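Local coordinates for MAGE domain-containing protein (PDB 7DG2) that probably serves as the MAGE-type Nse3 subunit of the Smc5/6 complex, pairing with Nse1 to bind and shape Nse4, at residues L108-M111 and K112-A116; F171-G174 and Q175-K179; A54-T57 and L58-F62; V13-V16 and V17-L20; W122-L125 and R126-R129. All coordinates share one frame; numbering follows the deposited sequence.

Contact 1 (L108-M111 and K112-A116); sequences LIFM and KGNTA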
loop_
_atom_site.group_PDB
_atom_site.type_symbol
_atom_site.label_atom_id
_atom_site.label_comp_id
_atom_site.label_asym_id
_atom_site.label_seq_id
_atom_site.Cartn_x
_atom_site.Cartn_y
_atom_site.Cartn_z
ATOM N N LEU B 108 18.237 19.189 4.408
ATOM C CA LEU B 108 19.073 20.257 3.862
ATOM C C LEU B 108 18.324 21.581 3.868
ATOM O O LEU B 108 18.855 22.612 4.300
ATOM C CB LEU B 108 19.536 19.897 2.447
ATOM C CG LEU B 108 20.438 20.966 1.805
ATOM C CD1 LEU B 108 21.732 21.086 2.584
ATOM C CD2 LEU B 108 20.717 20.679 0.323
ATOM N N ILE B 109 17.071 21.560 3.423
ATOM C CA ILE B 109 16.276 22.781 3.359
ATOM C C ILE B 109 16.162 23.413 4.737
ATOM O O ILE B 109 16.450 24.598 4.924
ATOM C CB ILE B 109 14.891 22.479 2.766
ATOM C CG1 ILE B 109 15.005 22.020 1.312
ATOM C CG2 ILE B 109 13.965 23.689 2.934
ATOM C CD1 ILE B 109 13.685 21.486 0.764
ATOM N N PHE B 110 15.742 22.628 5.727
ATOM C CA PHE B 110 15.552 23.165 7.067
ATOM C C PHE B 110 16.872 23.623 7.680
ATOM O O PHE B 110 16.950 24.713 8.261
ATOM C CB PHE B 110 14.871 22.107 7.946
ATOM C CG PHE B 110 15.015 22.357 9.422
ATOM C CD1 PHE B 110 14.421 23.461 10.014
ATOM C CD2 PHE B 110 15.750 21.483 10.215
ATOM C CE1 PHE B 110 14.561 23.701 11.385
ATOM C CE2 PHE B 110 15.892 21.709 11.580
ATOM C CZ PHE B 110 15.292 22.824 12.163
ATOM N N MET B 111 17.925 22.809 7.560
ATOM C CA MET B 111 19.176 23.118 8.249
ATOM C C MET B 111 19.851 24.351 7.666
ATOM O O MET B 111 20.608 25.023 8.378
ATOM C CB MET B 111 20.121 21.913 8.204
ATOM C CG MET B 111 19.641 20.681 9.016
ATOM S SD MET B 111 19.353 21.003 10.774
ATOM C CE MET B 111 21.042 21.034 11.392
ATOM N N LYS B 112 19.560 24.672 6.403
ATOM C CA LYS B 112 20.077 25.851 5.720
ATOM C C LYS B 112 19.115 27.029 5.767
ATOM O O LYS B 112 19.197 27.914 4.913
ATOM C CB LYS B 112 20.402 25.513 4.262
ATOM C CG LYS B 112 21.598 24.614 4.090
ATOM C CD LYS B 112 22.842 25.287 4.638
ATOM C CE LYS B 112 24.105 24.586 4.179
ATOM N NZ LYS B 112 25.312 25.312 4.659
ATOM N N GLY B 113 18.203 27.063 6.732
ATOM C CA GLY B 113 17.356 28.227 6.914
ATOM C C GLY B 113 16.039 28.208 6.173
ATOM O O GLY B 113 15.494 29.280 5.889
ATOM N N ASN B 114 15.520 27.026 5.836
ATOM C CA ASN B 114 14.171 26.772 5.311
ATOM C C ASN B 114 14.027 27.074 3.825
ATOM O O ASN B 114 12.897 27.113 3.315
ATOM C CB ASN B 114 13.110 27.516 6.126
ATOM C CG ASN B 114 13.116 27.093 7.586
ATOM O OD1 ASN B 114 12.968 25.912 7.896
ATOM N ND2 ASN B 114 13.341 28.044 8.482
ATOM N N THR B 115 15.131 27.242 3.103
ATOM C CA THR B 115 15.129 27.295 1.647
ATOM C C THR B 115 16.451 26.718 1.167
ATOM O O THR B 115 17.474 26.831 1.848
ATOM C CB THR B 115 14.946 28.726 1.100
ATOM O OG1 THR B 115 13.767 29.312 1.657
ATOM C CG2 THR B 115 14.777 28.705 -0.396
ATOM N N ALA B 116 16.420 26.070 0.004
ATOM C CA ALA B 116 17.627 25.556 -0.624
ATOM C C ALA B 116 17.508 25.699 -2.133
ATOM O O ALA B 116 16.459 25.401 -2.712
ATOM C CB ALA B 116 17.875 24.085 -0.262
#

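Contact 2 (F171-G174 and Q175-K179); sequences FRWG and QRAFK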
loop_
_atom_site.group_PDB
_atom_site.type_symbol
_atom_site.label_atom_id
_atom_site.label_comp_id
_atom_site.label_asym_id
_atom_site.label_seq_id
_atom_site.Cartn_x
_atom_site.Cartn_y
_atom_site.Cartn_z
ATOM N N PHE B 171 13.909 25.257 -3.470
ATOM C CA PHE B 171 12.994 24.356 -2.790
ATOM C C PHE B 171 12.675 24.859 -1.390
ATOM O O PHE B 171 13.550 25.375 -0.687
ATOM C CB PHE B 171 13.599 22.963 -2.667
ATOM C CG PHE B 171 13.602 22.163 -3.930
ATOM C CD1 PHE B 171 12.506 21.384 -4.274
ATOM C CD2 PHE B 171 14.732 22.116 -4.736
ATOM C CE1 PHE B 171 12.532 20.594 -5.407
ATOM C CE2 PHE B 171 14.764 21.325 -5.866
ATOM C CZ PHE B 171 13.663 20.575 -6.207
ATOM N N ARG B 172 11.419 24.676 -0.976
ATOM C CA ARG B 172 11.006 24.841 0.411
ATOM C C ARG B 172 10.211 23.604 0.816
ATOM O O ARG B 172 9.806 22.806 -0.032
ATOM C CB ARG B 172 10.146 26.101 0.603
ATOM C CG ARG B 172 10.750 27.383 0.041
ATOM C CD ARG B 172 9.867 28.587 0.366
ATOM N NE ARG B 172 9.704 28.751 1.810
ATOM C CZ ARG B 172 10.533 29.454 2.578
ATOM N NH1 ARG B 172 11.581 30.059 2.032
ATOM N NH2 ARG B 172 10.321 29.552 3.888
ATOM N N TRP B 173 9.978 23.452 2.121
ATOM C CA TRP B 173 9.020 22.445 2.571
ATOM C C TRP B 173 7.631 22.759 2.031
ATOM O O TRP B 173 7.201 23.919 2.021
ATOM C CB TRP B 173 8.931 22.403 4.097
ATOM C CG TRP B 173 10.073 21.785 4.828
ATOM C CD1 TRP B 173 11.362 21.661 4.408
ATOM C CD2 TRP B 173 10.017 21.226 6.145
ATOM N NE1 TRP B 173 12.120 21.048 5.390
ATOM C CE2 TRP B 173 11.312 20.769 6.463
ATOM C CE3 TRP B 173 8.990 21.061 7.083
ATOM C CZ2 TRP B 173 11.610 20.150 7.680
ATOM C CZ3 TRP B 173 9.289 20.444 8.299
ATOM C CH2 TRP B 173 10.591 20.003 8.585
ATOM N N GLY B 174 6.908 21.700 1.613
ATOM C CA GLY B 174 5.510 21.826 1.262
ATOM C C GLY B 174 4.570 21.633 2.455
ATOM O O GLY B 174 4.979 21.220 3.539
ATOM N N GLN B 175 3.288 21.924 2.207
ATOM C CA GLN B 175 2.276 21.858 3.255
ATOM C C GLN B 175 2.162 20.459 3.851
ATOM O O GLN B 175 1.905 20.310 5.053
ATOM C CB GLN B 175 0.926 22.308 2.686
ATOM C CG GLN B 175 0.854 23.798 2.283
ATOM C CD GLN B 175 -0.225 24.075 1.229
ATOM O OE1 GLN B 175 -0.510 23.229 0.373
ATOM N NE2 GLN B 175 -0.824 25.267 1.289
ATOM N N ARG B 176 2.344 19.417 3.038
ATOM C CA ARG B 176 2.250 18.068 3.597
ATOM C C ARG B 176 3.390 17.784 4.573
ATOM O O ARG B 176 3.179 17.117 5.592
ATOM C CB ARG B 176 2.213 17.023 2.482
ATOM C CG ARG B 176 2.108 15.598 3.034
ATOM C CD ARG B 176 2.110 14.548 1.934
ATOM N NE ARG B 176 0.883 14.497 1.150
ATOM C CZ ARG B 176 -0.228 13.854 1.503
ATOM N NH1 ARG B 176 -0.295 13.205 2.657
ATOM N NH2 ARG B 176 -1.278 13.865 0.688
ATOM N N ALA B 177 4.603 18.288 4.293
ATOM C CA ALA B 177 5.715 18.090 5.219
ATOM C C ALA B 177 5.422 18.723 6.572
ATOM O O ALA B 177 5.722 18.137 7.620
ATOM C CB ALA B 177 7.009 18.666 4.638
ATOM N N PHE B 178 4.843 19.923 6.578
ATOM C CA PHE B 178 4.574 20.558 7.862
ATOM C C PHE B 178 3.515 19.823 8.666
ATOM O O PHE B 178 3.492 19.965 9.894
ATOM C CB PHE B 178 4.151 22.015 7.667
ATOM C CG PHE B 178 5.304 22.934 7.397
ATOM C CD1 PHE B 178 6.206 23.236 8.407
ATOM C CD2 PHE B 178 5.493 23.478 6.140
ATOM C CE1 PHE B 178 7.282 24.078 8.166
ATOM C CE2 PHE B 178 6.558 24.317 5.895
ATOM C CZ PHE B 178 7.456 24.616 6.909
ATOM N N LYS B 179 2.648 19.038 8.011
ATOM C CA LYS B 179 1.630 18.274 8.726
ATOM C C LYS B 179 2.083 16.867 9.089
ATOM O O LYS B 179 1.654 16.335 10.119
ATOM C CB LYS B 179 0.344 18.186 7.893
ATOM C CG LYS B 179 -0.314 19.518 7.636
ATOM C CD LYS B 179 -0.736 20.191 8.913
ATOM C CE LYS B 179 -1.384 21.542 8.629
ATOM N NZ LYS B 179 -1.857 22.188 9.890
#

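Contact 3 (A54-T57 and L58-F62); sequences AQIT and LQQVF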
loop_
_atom_site.group_PDB
_atom_site.type_symbol
_atom_site.label_atom_id
_atom_site.label_comp_id
_atom_site.label_asym_id
_atom_site.label_seq_id
_atom_site.Cartn_x
_atom_site.Cartn_y
_atom_site.Cartn_z
ATOM N N ALA B 54 -17.691 11.111 8.352
ATOM C CA ALA B 54 -16.608 10.374 7.704
ATOM C C ALA B 54 -15.291 10.579 8.434
ATOM O O ALA B 54 -14.510 9.632 8.607
ATOM C CB ALA B 54 -16.479 10.804 6.237
ATOM N N GLN B 55 -15.026 11.813 8.869
ATOM C CA GLN B 55 -13.822 12.087 9.638
ATOM C C GLN B 55 -13.798 11.270 10.923
ATOM O O GLN B 55 -12.760 10.700 11.286
ATOM C CB GLN B 55 -13.743 13.589 9.946
ATOM C CG GLN B 55 -12.521 13.983 10.763
ATOM C CD GLN B 55 -12.407 15.482 10.958
ATOM O OE1 GLN B 55 -13.328 16.226 10.637
ATOM N NE2 GLN B 55 -11.278 15.926 11.517
ATOM N N ILE B 56 -14.944 11.174 11.606
ATOM C CA ILE B 56 -15.005 10.407 12.851
ATOM C C ILE B 56 -14.766 8.928 12.577
ATOM O O ILE B 56 -14.068 8.251 13.343
ATOM C CB ILE B 56 -16.347 10.653 13.569
ATOM C CG1 ILE B 56 -16.430 12.116 14.030
ATOM C CG2 ILE B 56 -16.522 9.699 14.753
ATOM C CD1 ILE B 56 -15.191 12.610 14.802
ATOM N N THR B 57 -15.326 8.398 11.479
ATOM C CA THR B 57 -15.081 6.997 11.130
ATOM C C THR B 57 -13.595 6.743 10.892
ATOM O O THR B 57 -13.046 5.735 11.353
ATOM C CB THR B 57 -15.885 6.603 9.883
ATOM O OG1 THR B 57 -17.282 6.643 10.177
ATOM C CG2 THR B 57 -15.513 5.187 9.428
ATOM N N LEU B 58 -12.925 7.643 10.168
ATOM C CA LEU B 58 -11.506 7.441 9.894
ATOM C C LEU B 58 -10.677 7.500 11.177
ATOM O O LEU B 58 -9.734 6.718 11.349
ATOM C CB LEU B 58 -11.021 8.476 8.877
ATOM C CG LEU B 58 -11.453 8.179 7.441
ATOM C CD1 LEU B 58 -11.332 9.441 6.609
ATOM C CD2 LEU B 58 -10.589 7.079 6.875
ATOM N N GLN B 59 -11.037 8.403 12.103
ATOM C CA GLN B 59 -10.359 8.450 13.403
ATOM C C GLN B 59 -10.567 7.167 14.189
ATOM O O GLN B 59 -9.614 6.596 14.729
ATOM C CB GLN B 59 -10.872 9.628 14.235
ATOM C CG GLN B 59 -10.519 10.962 13.679
ATOM C CD GLN B 59 -11.080 12.099 14.523
ATOM O OE1 GLN B 59 -11.660 11.877 15.591
ATOM N NE2 GLN B 59 -10.909 13.319 14.046
ATOM N N GLN B 60 -11.821 6.729 14.304
ATOM C CA GLN B 60 -12.165 5.646 15.220
ATOM C C GLN B 60 -11.749 4.286 14.686
ATOM O O GLN B 60 -11.302 3.423 15.454
ATOM C CB GLN B 60 -13.666 5.663 15.501
ATOM C CG GLN B 60 -14.096 6.887 16.288
ATOM C CD GLN B 60 -15.556 6.848 16.711
ATOM O OE1 GLN B 60 -16.336 6.029 16.223
ATOM N NE2 GLN B 60 -15.932 7.740 17.624
ATOM N N VAL B 61 -11.910 4.065 13.385
ATOM C CA VAL B 61 -11.642 2.736 12.831
ATOM C C VAL B 61 -10.188 2.587 12.409
ATOM O O VAL B 61 -9.574 1.543 12.644
ATOM C CB VAL B 61 -12.600 2.452 11.661
ATOM C CG1 VAL B 61 -12.320 1.081 11.068
ATOM C CG2 VAL B 61 -14.055 2.564 12.134
ATOM N N PHE B 62 -9.608 3.625 11.793
ATOM C CA PHE B 62 -8.281 3.515 11.208
ATOM C C PHE B 62 -7.189 4.212 11.998
ATOM O O PHE B 62 -6.007 3.978 11.721
ATOM C CB PHE B 62 -8.285 4.103 9.786
ATOM C CG PHE B 62 -9.161 3.344 8.819
ATOM C CD1 PHE B 62 -10.520 3.618 8.730
ATOM C CD2 PHE B 62 -8.620 2.356 7.993
ATOM C CE1 PHE B 62 -11.329 2.915 7.852
ATOM C CE2 PHE B 62 -9.430 1.643 7.111
ATOM C CZ PHE B 62 -10.786 1.932 7.041
HETATM O O HOH W 1 -17.224 5.054 13.203
#

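Contact 4 (V13-V16 and V17-L20); sequences VGEV and VQYL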
loop_
_atom_site.group_PDB
_atom_site.type_symbol
_atom_site.label_atom_id
_atom_site.label_comp_id
_atom_site.label_asym_id
_atom_site.label_seq_id
_atom_site.Cartn_x
_atom_site.Cartn_y
_atom_site.Cartn_z
ATOM N N VAL B 13 -22.067 8.641 4.000
ATOM C CA VAL B 13 -20.887 8.716 4.859
ATOM C C VAL B 13 -19.896 7.625 4.486
ATOM O O VAL B 13 -18.693 7.874 4.356
ATOM C CB VAL B 13 -21.283 8.626 6.344
ATOM C CG1 VAL B 13 -20.045 8.464 7.217
ATOM C CG2 VAL B 13 -22.050 9.900 6.753
ATOM N N GLY B 14 -20.386 6.393 4.326
ATOM C CA GLY B 14 -19.505 5.307 3.923
ATOM C C GLY B 14 -18.833 5.564 2.587
ATOM O O GLY B 14 -17.650 5.258 2.407
ATOM N N GLU B 15 -19.574 6.132 1.634
ATOM C CA GLU B 15 -18.988 6.440 0.334
ATOM C C GLU B 15 -17.889 7.487 0.456
ATOM O O GLU B 15 -16.869 7.417 -0.240
ATOM C CB GLU B 15 -20.087 6.902 -0.632
ATOM C CG GLU B 15 -21.049 5.776 -0.960
ATOM C CD GLU B 15 -22.357 6.226 -1.603
ATOM O OE1 GLU B 15 -22.576 7.438 -1.783
ATOM O OE2 GLU B 15 -23.182 5.342 -1.918
ATOM N N VAL B 16 -18.090 8.493 1.309
ATOM C CA VAL B 16 -17.053 9.505 1.488
ATOM C C VAL B 16 -15.796 8.883 2.088
ATOM O O VAL B 16 -14.673 9.231 1.705
ATOM C CB VAL B 16 -17.577 10.665 2.355
ATOM C CG1 VAL B 16 -16.430 11.571 2.740
ATOM C CG2 VAL B 16 -18.652 11.449 1.573
ATOM N N VAL B 17 -15.959 7.985 3.068
ATOM C CA VAL B 17 -14.798 7.303 3.641
ATOM C C VAL B 17 -14.066 6.525 2.557
ATOM O O VAL B 17 -12.840 6.596 2.440
ATOM C CB VAL B 17 -15.217 6.387 4.805
ATOM C CG1 VAL B 17 -14.027 5.547 5.297
ATOM C CG2 VAL B 17 -15.802 7.215 5.942
ATOM N N GLN B 18 -14.813 5.782 1.738
ATOM C CA GLN B 18 -14.175 5.034 0.654
ATOM C C GLN B 18 -13.417 5.968 -0.275
ATOM O O GLN B 18 -12.292 5.667 -0.694
ATOM C CB GLN B 18 -15.213 4.263 -0.156
ATOM C CG GLN B 18 -15.878 3.124 0.553
ATOM C CD GLN B 18 -16.828 2.406 -0.381
ATOM O OE1 GLN B 18 -18.038 2.662 -0.368
ATOM N NE2 GLN B 18 -16.282 1.521 -1.227
ATOM N N TYR B 19 -14.038 7.096 -0.625
ATOM C CA TYR B 19 -13.414 8.049 -1.531
ATOM C C TYR B 19 -12.136 8.612 -0.929
ATOM O O TYR B 19 -11.116 8.728 -1.616
ATOM C CB TYR B 19 -14.425 9.163 -1.825
ATOM C CG TYR B 19 -13.986 10.236 -2.774
ATOM C CD1 TYR B 19 -14.120 10.067 -4.144
ATOM C CD2 TYR B 19 -13.498 11.446 -2.306
ATOM C CE1 TYR B 19 -13.765 11.070 -5.013
ATOM C CE2 TYR B 19 -13.129 12.444 -3.173
ATOM C CZ TYR B 19 -13.260 12.252 -4.523
ATOM O OH TYR B 19 -12.896 13.247 -5.406
ATOM N N LEU B 20 -12.166 8.962 0.364
ATOM C CA LEU B 20 -10.962 9.499 0.998
ATOM C C LEU B 20 -9.811 8.492 0.964
ATOM O O LEU B 20 -8.661 8.849 0.663
ATOM C CB LEU B 20 -11.287 9.911 2.437
ATOM C CG LEU B 20 -12.112 11.200 2.474
ATOM C CD1 LEU B 20 -12.690 11.398 3.862
ATOM C CD2 LEU B 20 -11.235 12.396 2.089
#

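Contact 5 (W122-L125 and R126-R129); sequences WEML and RRLR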
loop_
_atom_site.group_PDB
_atom_site.type_symbol
_atom_site.label_atom_id
_atom_site.label_comp_id
_atom_site.label_asym_id
_atom_site.label_seq_id
_atom_site.Cartn_x
_atom_site.Cartn_y
_atom_site.Cartn_z
ATOM N N TRP B 122 20.960 19.019 -5.701
ATOM C CA TRP B 122 21.603 18.007 -6.536
ATOM C C TRP B 122 23.075 17.836 -6.188
ATOM O O TRP B 122 23.613 16.733 -6.308
ATOM C CB TRP B 122 21.432 18.341 -8.018
ATOM C CG TRP B 122 20.011 18.288 -8.434
ATOM C CD1 TRP B 122 19.264 19.319 -8.930
ATOM C CD2 TRP B 122 19.130 17.157 -8.350
ATOM N NE1 TRP B 122 17.981 18.895 -9.179
ATOM C CE2 TRP B 122 17.872 17.573 -8.831
ATOM C CE3 TRP B 122 19.286 15.832 -7.925
ATOM C CZ2 TRP B 122 16.775 16.713 -8.906
ATOM C CZ3 TRP B 122 18.187 14.975 -7.996
ATOM C CH2 TRP B 122 16.949 15.425 -8.479
ATOM N N GLU B 123 23.735 18.903 -5.739
ATOM C CA GLU B 123 25.129 18.791 -5.322
ATOM C C GLU B 123 25.264 17.831 -4.144
ATOM O O GLU B 123 26.118 16.933 -4.147
ATOM C CB GLU B 123 25.656 20.183 -4.978
ATOM C CG GLU B 123 27.020 20.235 -4.331
ATOM C CD GLU B 123 27.470 21.668 -4.096
ATOM O OE1 GLU B 123 28.562 22.038 -4.579
ATOM O OE2 GLU B 123 26.718 22.433 -3.447
ATOM N N MET B 124 24.405 17.994 -3.135
ATOM C CA MET B 124 24.370 17.059 -2.014
ATOM C C MET B 124 24.052 15.643 -2.486
ATOM O O MET B 124 24.763 14.691 -2.149
ATOM C CB MET B 124 23.337 17.520 -0.976
ATOM C CG MET B 124 23.135 16.543 0.192
ATOM S SD MET B 124 21.916 17.102 1.415
ATOM C CE MET B 124 20.418 17.000 0.434
ATOM N N LEU B 125 22.984 15.485 -3.271
ATOM C CA LEU B 125 22.555 14.144 -3.659
ATOM C C LEU B 125 23.596 13.432 -4.516
ATOM O O LEU B 125 23.644 12.195 -4.528
ATOM C CB LEU B 125 21.217 14.204 -4.389
ATOM C CG LEU B 125 20.033 14.650 -3.531
ATOM C CD1 LEU B 125 18.734 14.468 -4.279
ATOM C CD2 LEU B 125 20.007 13.880 -2.208
ATOM N N ARG B 126 24.440 14.177 -5.235
ATOM C CA ARG B 126 25.481 13.522 -6.027
ATOM C C ARG B 126 26.408 12.695 -5.144
ATOM O O ARG B 126 26.855 11.610 -5.542
ATOM C CB ARG B 126 26.285 14.555 -6.818
ATOM C CG ARG B 126 27.427 13.950 -7.642
ATOM C CD ARG B 126 28.092 14.996 -8.537
ATOM N NE ARG B 126 27.668 14.884 -9.932
ATOM C CZ ARG B 126 27.956 15.775 -10.879
ATOM N NH1 ARG B 126 28.666 16.857 -10.585
ATOM N NH2 ARG B 126 27.527 15.588 -12.122
ATOM N N ARG B 127 26.699 13.184 -3.933
ATOM C CA ARG B 127 27.534 12.424 -3.010
ATOM C C ARG B 127 26.836 11.165 -2.510
ATOM O O ARG B 127 27.503 10.256 -2.005
ATOM C CB ARG B 127 27.959 13.307 -1.836
ATOM C CG ARG B 127 28.835 14.479 -2.262
ATOM C CD ARG B 127 29.497 15.167 -1.076
ATOM N NE ARG B 127 28.531 15.833 -0.206
ATOM C CZ ARG B 127 27.986 17.018 -0.462
ATOM N NH1 ARG B 127 27.114 17.550 0.387
ATOM N NH2 ARG B 127 28.314 17.680 -1.568
ATOM N N LEU B 128 25.513 11.092 -2.635
ATOM C CA LEU B 128 24.767 9.876 -2.359
ATOM C C LEU B 128 24.540 9.048 -3.621
ATOM O O LEU B 128 23.685 8.156 -3.625
ATOM C CB LEU B 128 23.435 10.224 -1.685
ATOM C CG LEU B 128 23.588 11.121 -0.455
ATOM C CD1 LEU B 128 22.229 11.507 0.122
ATOM C CD2 LEU B 128 24.430 10.431 0.608
ATOM N N ARG B 129 25.284 9.348 -4.691
ATOM C CA ARG B 129 25.280 8.586 -5.943
ATOM C C ARG B 129 23.945 8.711 -6.673
ATOM O O ARG B 129 23.444 7.752 -7.264
ATOM C CB ARG B 129 25.662 7.123 -5.701
ATOM C CG ARG B 129 27.001 7.024 -4.972
ATOM C CD ARG B 129 27.460 5.604 -4.698
ATOM N NE ARG B 129 28.588 5.602 -3.767
ATOM C CZ ARG B 129 29.254 4.515 -3.390
ATOM N NH1 ARG B 129 28.911 3.326 -3.868
ATOM N NH2 ARG B 129 30.261 4.618 -2.532
#

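Contact 1 (L108-M111 and K112-A116)
K112 N turns back to L108 O at 3.0 Å, an ordinary helical bond four residues long, and two further backbone bonds then bring helix 94-111 to its end. G113 N meets F110 O at 3.1 Å, approaching from above the carbonyl plane, with a C=O...N angle of only 118°. N114 N closes the wider loop onto I109 O at 2.8 Å. Together these last two bonds make a Schellman motif with G113 as its C-prime residue. The positive phi there suits glycine, because a beta carbon would be forced against the carbonyl oxygen of K112; N114, also at positive phi, is a residue type that tolerates such angles comparatively well.

Apolar contacts follow the turn. The chi1 of I109 (-65°) sets CG1 beside the backbone N and CG2 beside the carbonyl carbon, so the branches meet different parts of the turn: CG2 lies 3.5 Å from N114 C, while CG1 packs 3.9 Å from A116 CB at the start of strand 116-117. The side chain also packs on F171 and W173 of the neighbouring strand 169-173. Farther round, L108 CD1 rests 3.8 Å from K112 CG, so the lysine's aliphatic part is used for packing while its NZ bonds the F7 carbonyl of the Nse4 chain.

One polar-aromatic contact remains. N114 OD1 sits at the edge of the F110 ring, in its plane and 3.6 Å from CD1; the amide is turned 42° from the ring, and a hydrogen bond from ND2 to D207 is likely to restrain its rotation.

Contact 2 (F171-G174 and Q175-K179)
W173 meets F178 from its first side-chain carbon onward: CB lies 3.5 Å from F178 CE2, at the rim of the phenylalanine ring. With CG anti to the carbonyl carbon (chi1 -74°), the indole swings over toward the helix that follows. Its CE3 then comes over one face of F178, offset toward the rim and 3.6 Å from CE1. The two six-membered rings meet obliquely, their planes 47° apart and their centroids separated by 5.0 Å. The same CE3 touches A177 CB at 4.0 Å, where a small residue allows the helix to come close to the indole. CZ3 reaches the CD1 and CE1 side of F178 more distantly, at 4.2 Å. On the five-membered ring, NE1 bonds L106 O of helix 94-111, which satisfies the buried N-H and is likely to hold the turn of the indole.

G174 joins the two aromatic residues through the backbone. Its O receives a weak bond from F178 N at 3.3 Å and also lies 3.5 Å from F178 CD2. This is a strand-to-helix turn: G174, in the N-cap position, carries strand 169-173, the middle strand of a three-stranded antiparallel sheet, into helix 175-180 of the MAGE homology domain.

Contact 3 (A54-T57 and L58-F62)
A54 O receives L58 N at 3.0 Å, the first of four successive i to i+4 bonds that carry helix 47-62 of the MAGE homology domain toward its C-terminal end. Q55, I56 and T57 repeat the pattern with Q59, Q60 and V61, each bond reasonably straight.

The tight part lies on the buried flank. L58 sets its CG 3.6 Å from A54 O, and from there the leucine packs on L20 and L21 of helix 6-23; A54, with only a methyl to place, lets V16 and V17 of the same helix come close. Next to this, T57 CG2 and V61 CG2 lie side by side, pointing the same way, 4.0 Å apart. Beta-branched residues suit this strip, since their methyls stay near the backbone and give L60 and H56 of the Nse1 chain a compact surface to pack on.

The opposite character appears among the glutamines, which are at least partly exposed. Q59 NE2 comes within 3.7 Å of Q55 NE2, with the amides almost perpendicular at 85°; both nitrogens are donors, so the approach is packing and not a hydrogen bond. I56 lends carbon to both its glutamine neighbours: CD1 approaches Q59 OE1, while CG2 lies 3.5 Å from Q60 NE2, so each extended glutamine crosses the isoleucine obliquely, its amide against one methyl.

With OG1 anti to the carbonyl carbon, beside the backbone N (chi1 -66°), the T57 hydroxyl can reach back one turn to bond R53 O. A water molecule adds a looser bridge, linked weakly to T57 OG1 at 3.4 Å and donating to Q60 OE1 at 3.3 Å.

Contact 4 (V13-V16 and V17-L20)
Helix 6-23, which packs on helix 47-62, sets V16 and L20 side by side one turn apart and pointing the same way, with V16 CG1 3.9 Å from L20 CD1. Regular alpha-helical bonds hold the turn: V17 N to V13 O and Q18 N to G14 O are each 3.0 Å, and Y19 and L20 bond E15 and V16 in the same manner. Branched apolar residues suit the side turned to helix 47-62, and L20 also touches I30 of strand 30-31. V17 turns CG2 to within 3.4 Å of V13 O.

Q18 lies against the glycine one turn back. Its CG is 3.3 Å from G14 O, and the amide, turned by chi3 of -97°, brings OE1 to 4.0 Å from E15 CA. The same side chain packs on F61 of the Nse1 chain. Cutting Q18 back to an alanine would probably open a gap between the G14 backbone and F61 of that chain.

Y19 carries its ring away from the turn onto V39 of helix 32-40 and M90 of Nse1. Helix 6-23 thus packs on helices 32-40 and 47-62 and on Nse1, next to the small antiparallel sheet of strands 30-31, 75-80 and 64-70, consistent with the winged-helix fold of MAGE domains.

Contact 5 (W122-L125 and R126-R129)
R126 N bonds W122 O at 2.9 Å, the regular i to i+4 link, but beyond it helix 118-127 tightens. R127 N makes a weak bond to M124 O, three residues back. L128 N reaches L125 O at 2.9 Å from well above the carbonyl plane, 66° out of it.

The side chain of R127 doubles back over this same turn. Its CG is anti to the carbonyl carbon, and a bend farther out (chi3 -66°) lays one face of the guanidinium over the M124 backbone, with NH1 3.7 Å from M124 CA. NH2 stands 3.5 Å from E123 O, at an angle too poor for a bond. The E123 carboxylate lies alongside without contact, OE1 being 5.3 Å from R127 NH2, so only a longer-range attraction of opposite charges is likely.

The helix ends in a Schellman motif: R129, at positive phi (68°), is the C-prime residue, with R129 N bonded to R126 O and I130 N to L125 O. Glycine is the commoner choice there; the arginine adopts the conformation and sends its side chain outward, where NH2 bonds G44 O of the Nse4 chain weakly.

R127 is gripped by the same partner, through NE to T13 OG1 and NH1 to P9 O of Nse4. A leucine in its place would probably leave that threonine hydroxyl and proline carbonyl without their donors. On the buried flank, L125 CD2 meets L128 CD1 at 4.0 Å, two leucines packing against L101 and V104 of helix 94-111.

Contacts 3 and 4 lie on the opposite side of the chain's centre from contacts 1 and 5, with contact 2 near the middle, about 7 Å from that centre. Contacts 3 and 4 have centres 10 Å apart and pack directly, A54 CB lying 3.6 Å from V16 CG1; both border the Nse1 chain. About 38 Å from contact 4, centre to centre, contact 1 joins its neighbours: A116 O probably accepts a hydrogen bond from F171 N of contact 2 (2.7 Å), and L108 CB touches M124 CE of contact 5 at 3.6 Å. Contacts 1 and 5 both meet Nse4. In contact 2 an acetate ion, probably from crystallisation, lies about 4 Å from the F178 side chain.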